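Local coordinates for protein ECF RNA polymerase sigma factor SigK (Mycobacterium tuberculosis, PDB 4NQW) that probably directs RNA polymerase to specific promoters as an extracytoplasmic function sigma factor, kept inactive by an anti-sigma factor until regulated proteolysis releases it, at residues L28-L32 with E45-T50; V54-V58 with T71-Y76. All coordinates share one frame; numbering follows the deposited sequence.

Contact 1: residues L28-L32 with E45-T50; sequences LDALL and EFYDHT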
loop_
_atom_site.group_PDB
_atom_site.type_symbol
_atom_site.label_atom_id
_atom_site.label_comp_id
_atom_site.label_asym_id
_atom_site.label_seq_id
_atom_site.Cartn_x
_atom_site.Cartn_y
_atom_site.Cartn_z
ATOM N N LEU A 28 14.133 10.366 -2.482
ATOM C CA LEU A 28 13.008 9.863 -3.270
ATOM C C LEU A 28 11.833 10.841 -3.193
ATOM O O LEU A 28 11.058 10.973 -4.141
ATOM C CB LEU A 28 12.589 8.480 -2.756
ATOM C CG LEU A 28 11.934 7.486 -3.713
ATOM C CD1 LEU A 28 12.661 7.411 -5.047
ATOM C CD2 LEU A 28 11.904 6.115 -3.052
ATOM N N ASP A 29 11.719 11.520 -2.053
ATOM C CA ASP A 29 10.739 12.588 -1.868
ATOM C C ASP A 29 11.075 13.778 -2.762
ATOM O O ASP A 29 10.184 14.387 -3.354
ATOM C CB ASP A 29 10.704 13.031 -0.402
ATOM C CG ASP A 29 10.332 11.900 0.544
ATOM O OD1 ASP A 29 9.245 11.312 0.377
ATOM O OD2 ASP A 29 11.127 11.602 1.460
ATOM N N ALA A 30 12.365 14.101 -2.852
ATOM C CA ALA A 30 12.846 15.177 -3.719
ATOM C C ALA A 30 12.662 14.845 -5.202
ATOM O O ALA A 30 12.391 15.738 -6.006
ATOM C CB ALA A 30 14.308 15.485 -3.426
ATOM N N LEU A 31 12.818 13.571 -5.561
ATOM C CA LEU A 31 12.573 13.123 -6.935
ATOM C C LEU A 31 11.104 13.293 -7.307
ATOM O O LEU A 31 10.789 13.821 -8.373
ATOM C CB LEU A 31 12.978 11.657 -7.130
ATOM C CG LEU A 31 14.468 11.313 -7.207
ATOM C CD1 LEU A 31 14.638 9.804 -7.288
ATOM C CD2 LEU A 31 15.149 11.981 -8.391
ATOM N N LEU A 32 10.214 12.852 -6.421
ATOM C CA LEU A 32 8.772 12.974 -6.650
ATOM C C LEU A 32 8.351 14.445 -6.667
ATOM O O LEU A 32 7.410 14.825 -7.363
ATOM C CB LEU A 32 7.978 12.216 -5.578
ATOM C CG LEU A 32 6.727 11.462 -6.045
ATOM C CD1 LEU A 32 5.961 10.951 -4.838
ATOM C CD2 LEU A 32 5.809 12.302 -6.923
ATOM N N GLU A 45 14.148 8.300 -13.106
ATOM C CA GLU A 45 14.901 7.868 -11.928
ATOM C C GLU A 45 13.975 7.390 -10.806
ATOM O O GLU A 45 14.275 6.405 -10.129
ATOM C CB GLU A 45 15.814 8.990 -11.426
ATOM C CG GLU A 45 16.697 8.584 -10.252
ATOM C CD GLU A 45 18.043 9.288 -10.237
ATOM O OE1 GLU A 45 18.794 9.165 -11.228
ATOM O OE2 GLU A 45 18.358 9.950 -9.225
ATOM N N PHE A 46 12.858 8.090 -10.614
ATOM C CA PHE A 46 11.829 7.679 -9.656
ATOM C C PHE A 46 11.305 6.293 -10.011
ATOM O O PHE A 46 11.139 5.440 -9.138
ATOM C CB PHE A 46 10.671 8.683 -9.642
ATOM C CG PHE A 46 9.617 8.383 -8.611
ATOM C CD1 PHE A 46 9.760 8.833 -7.304
ATOM C CD2 PHE A 46 8.482 7.657 -8.946
ATOM C CE1 PHE A 46 8.792 8.560 -6.348
ATOM C CE2 PHE A 46 7.511 7.382 -7.994
ATOM C CZ PHE A 46 7.666 7.836 -6.694
ATOM N N TYR A 47 11.051 6.080 -11.300
ATOM C CA TYR A 47 10.609 4.782 -11.797
ATOM C C TYR A 47 11.680 3.707 -11.598
ATOM O O TYR A 47 11.397 2.643 -11.045
ATOM C CB TYR A 47 10.222 4.869 -13.279
ATOM C CG TYR A 47 9.975 3.514 -13.892
ATOM C CD1 TYR A 47 8.835 2.787 -13.572
ATOM C CD2 TYR A 47 10.895 2.943 -14.768
ATOM C CE1 TYR A 47 8.608 1.535 -14.113
ATOM C CE2 TYR A 47 10.675 1.694 -15.319
ATOM C CZ TYR A 47 9.531 0.992 -14.985
ATOM O OH TYR A 47 9.298 -0.250 -15.521
ATOM N N ASP A 48 12.904 3.989 -12.043
ATOM C CA ASP A 48 14.008 3.017 -11.966
ATOM C C ASP A 48 14.272 2.495 -10.552
ATOM O O ASP A 48 14.605 1.322 -10.377
ATOM C CB ASP A 48 15.308 3.616 -12.529
ATOM C CG ASP A 48 15.423 3.476 -14.041
ATOM O OD1 ASP A 48 14.752 2.598 -14.627
ATOM O OD2 ASP A 48 16.202 4.244 -14.649
ATOM N N HIS A 49 14.126 3.363 -9.556
ATOM C CA HIS A 49 14.441 3.011 -8.172
ATOM C C HIS A 49 13.298 2.269 -7.466
ATOM O O HIS A 49 13.532 1.573 -6.475
ATOM C CB HIS A 49 14.820 4.273 -7.380
ATOM C CG HIS A 49 15.802 4.023 -6.279
ATOM N ND1 HIS A 49 17.072 3.538 -6.512
ATOM C CD2 HIS A 49 15.709 4.201 -4.939
ATOM C CE1 HIS A 49 17.714 3.420 -5.363
ATOM N NE2 HIS A 49 16.910 3.817 -4.394
ATOM N N THR A 50 12.074 2.411 -7.980
ATOM C CA THR A 50 10.884 1.831 -7.346
ATOM C C THR A 50 10.222 0.675 -8.114
ATOM O O THR A 50 9.394 -0.044 -7.550
ATOM C CB THR A 50 9.808 2.913 -7.116
ATOM O OG1 THR A 50 9.417 3.488 -8.371
ATOM C CG2 THR A 50 10.331 4.011 -6.198
#
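The ring of F46 is met at its edge by the 28-32 segment: CB of L31 sits near the ring plane, 4.3 Å from F46 CD1, and the carbonyl oxygen of L28 also lies in plane at that edge. L28 CD1 and L32 CG approach the same ring obliquely. This is an antiparallel-leaning helix pair that joins helix 28-34 to helix 42-62, most of which belongs to sigma-70 domain 2; the two short axes run 140° apart in direction and approach to 10.0 Å. L32 makes the tightest of these apolar contacts, with CG 3.6 Å from F46 CE1 and 3.8 Å from CZ. F46 reaches this row because its CG is anti to the backbone N (chi1 -176°), which swings the ring across to the shorter helix. Helix 93-111 also packs here, A93 and W96 on L32 and L97 on F46.

At the outer margin L31 CD1 lies 3.8 Å from CG of E45, the two side chains crossing at about a right angle; the E45 carboxylate is close to a bound cadmium ion. Toward the other end, L28 CD2 meets T50 CG2 at 4.1 Å. The hydroxyl of T50 turns back to its own helix, where OG1 donates to F46 O at 2.7 Å, with a C=O...donor angle of 142° and the donor tilted out of the carbonyl plane.

Contact 2: residues V54-V58 with T71-Y76; sequences VYGLV and TTQEIY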
loop_
_atom_site.group_PDB
_atom_site.type_symbol
_atom_site.label_atom_id
_atom_site.label_comp_id
_atom_site.label_asym_id
_atom_site.label_seq_id
_atom_site.Cartn_x
_atom_site.Cartn_y
_atom_site.Cartn_z
ATOM N N VAL A 54 7.098 -2.040 -6.958
ATOM C CA VAL A 54 5.727 -1.857 -7.447
ATOM C C VAL A 54 5.281 -3.067 -8.269
ATOM O O VAL A 54 4.227 -3.650 -8.007
ATOM C CB VAL A 54 5.571 -0.580 -8.297
ATOM C CG1 VAL A 54 4.181 -0.522 -8.918
ATOM C CG2 VAL A 54 5.820 0.654 -7.445
ATOM N N TYR A 55 6.089 -3.436 -9.259
ATOM C CA TYR A 55 5.767 -4.565 -10.138
ATOM C C TYR A 55 5.624 -5.869 -9.355
ATOM O O TYR A 55 4.718 -6.660 -9.620
ATOM C CB TYR A 55 6.838 -4.725 -11.216
ATOM C CG TYR A 55 6.545 -5.824 -12.206
ATOM C CD1 TYR A 55 5.522 -5.689 -13.141
ATOM C CD2 TYR A 55 7.296 -6.997 -12.219
ATOM C CE1 TYR A 55 5.253 -6.693 -14.056
ATOM C CE2 TYR A 55 7.034 -8.005 -13.128
ATOM C CZ TYR A 55 6.013 -7.847 -14.044
ATOM O OH TYR A 55 5.750 -8.843 -14.948
ATOM N N GLY A 56 6.520 -6.078 -8.393
ATOM C CA GLY A 56 6.481 -7.258 -7.535
ATOM C C GLY A 56 5.234 -7.345 -6.674
ATOM O O GLY A 56 4.691 -8.433 -6.468
ATOM N N LEU A 57 4.778 -6.204 -6.167
ATOM C CA LEU A 57 3.555 -6.166 -5.371
ATOM C C LEU A 57 2.350 -6.492 -6.244
ATOM O O LEU A 57 1.523 -7.327 -5.882
ATOM C CB LEU A 57 3.361 -4.798 -4.705
ATOM C CG LEU A 57 2.043 -4.627 -3.937
ATOM C CD1 LEU A 57 1.866 -5.709 -2.880
ATOM C CD2 LEU A 57 1.973 -3.251 -3.299
ATOM N N VAL A 58 2.264 -5.830 -7.395
ATOM C CA VAL A 58 1.170 -6.058 -8.336
ATOM C C VAL A 58 1.138 -7.524 -8.782
ATOM O O VAL A 58 0.084 -8.162 -8.741
ATOM C CB VAL A 58 1.266 -5.111 -9.550
ATOM C CG1 VAL A 58 0.251 -5.488 -10.617
ATOM C CG2 VAL A 58 1.044 -3.670 -9.112
ATOM N N THR A 71 -1.329 -2.776 -15.213
ATOM C CA THR A 71 -1.615 -2.118 -13.940
ATOM C C THR A 71 -0.441 -1.241 -13.499
ATOM O O THR A 71 -0.645 -0.122 -13.033
ATOM C CB THR A 71 -1.934 -3.147 -12.840
ATOM O OG1 THR A 71 -2.997 -4.001 -13.279
ATOM C CG2 THR A 71 -2.338 -2.461 -11.539
ATOM N N THR A 72 0.779 -1.748 -13.657
ATOM C CA THR A 72 1.986 -0.988 -13.317
ATOM C C THR A 72 2.090 0.303 -14.137
ATOM O O THR A 72 2.485 1.340 -13.607
ATOM C CB THR A 72 3.261 -1.843 -13.486
ATOM O OG1 THR A 72 3.199 -2.972 -12.606
ATOM C CG2 THR A 72 4.514 -1.038 -13.161
ATOM N N GLN A 73 1.726 0.236 -15.418
ATOM C CA GLN A 73 1.671 1.425 -16.276
ATOM C C GLN A 73 0.672 2.446 -15.753
ATOM O O GLN A 73 0.978 3.636 -15.672
ATOM C CB GLN A 73 1.265 1.058 -17.703
ATOM C CG GLN A 73 2.346 0.389 -18.522
ATOM C CD GLN A 73 1.890 0.131 -19.946
ATOM O OE1 GLN A 73 0.863 -0.510 -20.172
ATOM N NE2 GLN A 73 2.643 0.635 -20.911
ATOM N N GLU A 74 -0.528 1.975 -15.424
ATOM C CA GLU A 74 -1.571 2.836 -14.873
ATOM C C GLU A 74 -1.079 3.534 -13.610
ATOM O O GLU A 74 -1.356 4.713 -13.402
ATOM C CB GLU A 74 -2.837 2.031 -14.564
ATOM C CG GLU A 74 -3.608 1.570 -15.792
ATOM C CD GLU A 74 -4.795 0.677 -15.454
ATOM O OE1 GLU A 74 -5.090 0.475 -14.256
ATOM O OE2 GLU A 74 -5.436 0.172 -16.399
ATOM N N ILE A 75 -0.340 2.798 -12.780
ATOM C CA ILE A 75 0.177 3.323 -11.515
ATOM C C ILE A 75 1.138 4.483 -11.756
ATOM O O ILE A 75 0.982 5.546 -11.162
ATOM C CB ILE A 75 0.865 2.220 -10.677
ATOM C CG1 ILE A 75 -0.179 1.209 -10.194
ATOM C CG2 ILE A 75 1.575 2.818 -9.470
ATOM C CD1 ILE A 75 0.379 -0.133 -9.763
ATOM N N TYR A 76 2.116 4.288 -12.635
ATOM C CA TYR A 76 3.094 5.341 -12.931
ATOM C C TYR A 76 2.519 6.486 -13.771
ATOM O O TYR A 76 3.050 7.599 -13.735
ATOM C CB TYR A 76 4.355 4.754 -13.574
ATOM C CG TYR A 76 5.212 4.030 -12.564
ATOM C CD1 TYR A 76 5.227 2.640 -12.498
ATOM C CD2 TYR A 76 5.982 4.738 -11.650
ATOM C CE1 TYR A 76 6.000 1.976 -11.558
ATOM C CE2 TYR A 76 6.756 4.085 -10.707
ATOM C CZ TYR A 76 6.763 2.706 -10.666
ATOM O OH TYR A 76 7.536 2.059 -9.732
#
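V54 and V58, one turn apart, face I75 and the threonines of helix 65-82 in an antiparallel-leaning helix pair of sigma-70 domain 2, with short axes 132° apart in direction. Both valines hold CG1 anti to the backbone N (chi1 173° and 172°), which leaves CG2 beside the backbone N and sends the two methyls to different partners. V54 CG1 meets I75 CD1 tip to tip at 3.9 Å, while V58 CG2 slides past the isoleucine, 3.7 Å from the same CD1. The other V58 methyl, CG1, crosses T71 obliquely and lies 3.9 Å from its CB.

V54 CG2 lies 3.2 Å from Y76 OH, oblique to the ring; the hydroxyl itself is hydrogen-bonded to T50. All seven touching residues are buried, and L97 and A101 of helix 93-111 cover V54 and I75. T71 and T72 belong to the motif that interacts with the polymerase subunit RpoC. Their hydroxyls, beside the backbone N, bond to carbonyls of the preceding turn, T71 to Y67 O and T72 to S68 O. That leaves T72 OG1 at the edge of the Y55 ring, near its plane and 3.6 Å from CD1.

How the contacts relate
Contact 1 closes before contact 2 opens along the chain, and their centres lie about 14 Å apart. Helix 42-62 serves both: residues 45-50 receive the N-terminal helix 28-34, and residues 54-58, further along, pack on helix 65-82. The two are joined directly, since T50 OG1 of contact 1 and Y76 OH of contact 2 are 2.7 Å apart, a probable hydrogen bond, and the rings of Y47 and Y76 meet edge-to-face. Helix 93-111 touches both through L97, which reaches F46, T50 and V54. The contacts thus follow one another along helix 42-62, tying helices 28-34 and 65-82 to it; domain 2 recognises the -10 element, with three of the four residues of the RpoC-interacting motif in contact 2.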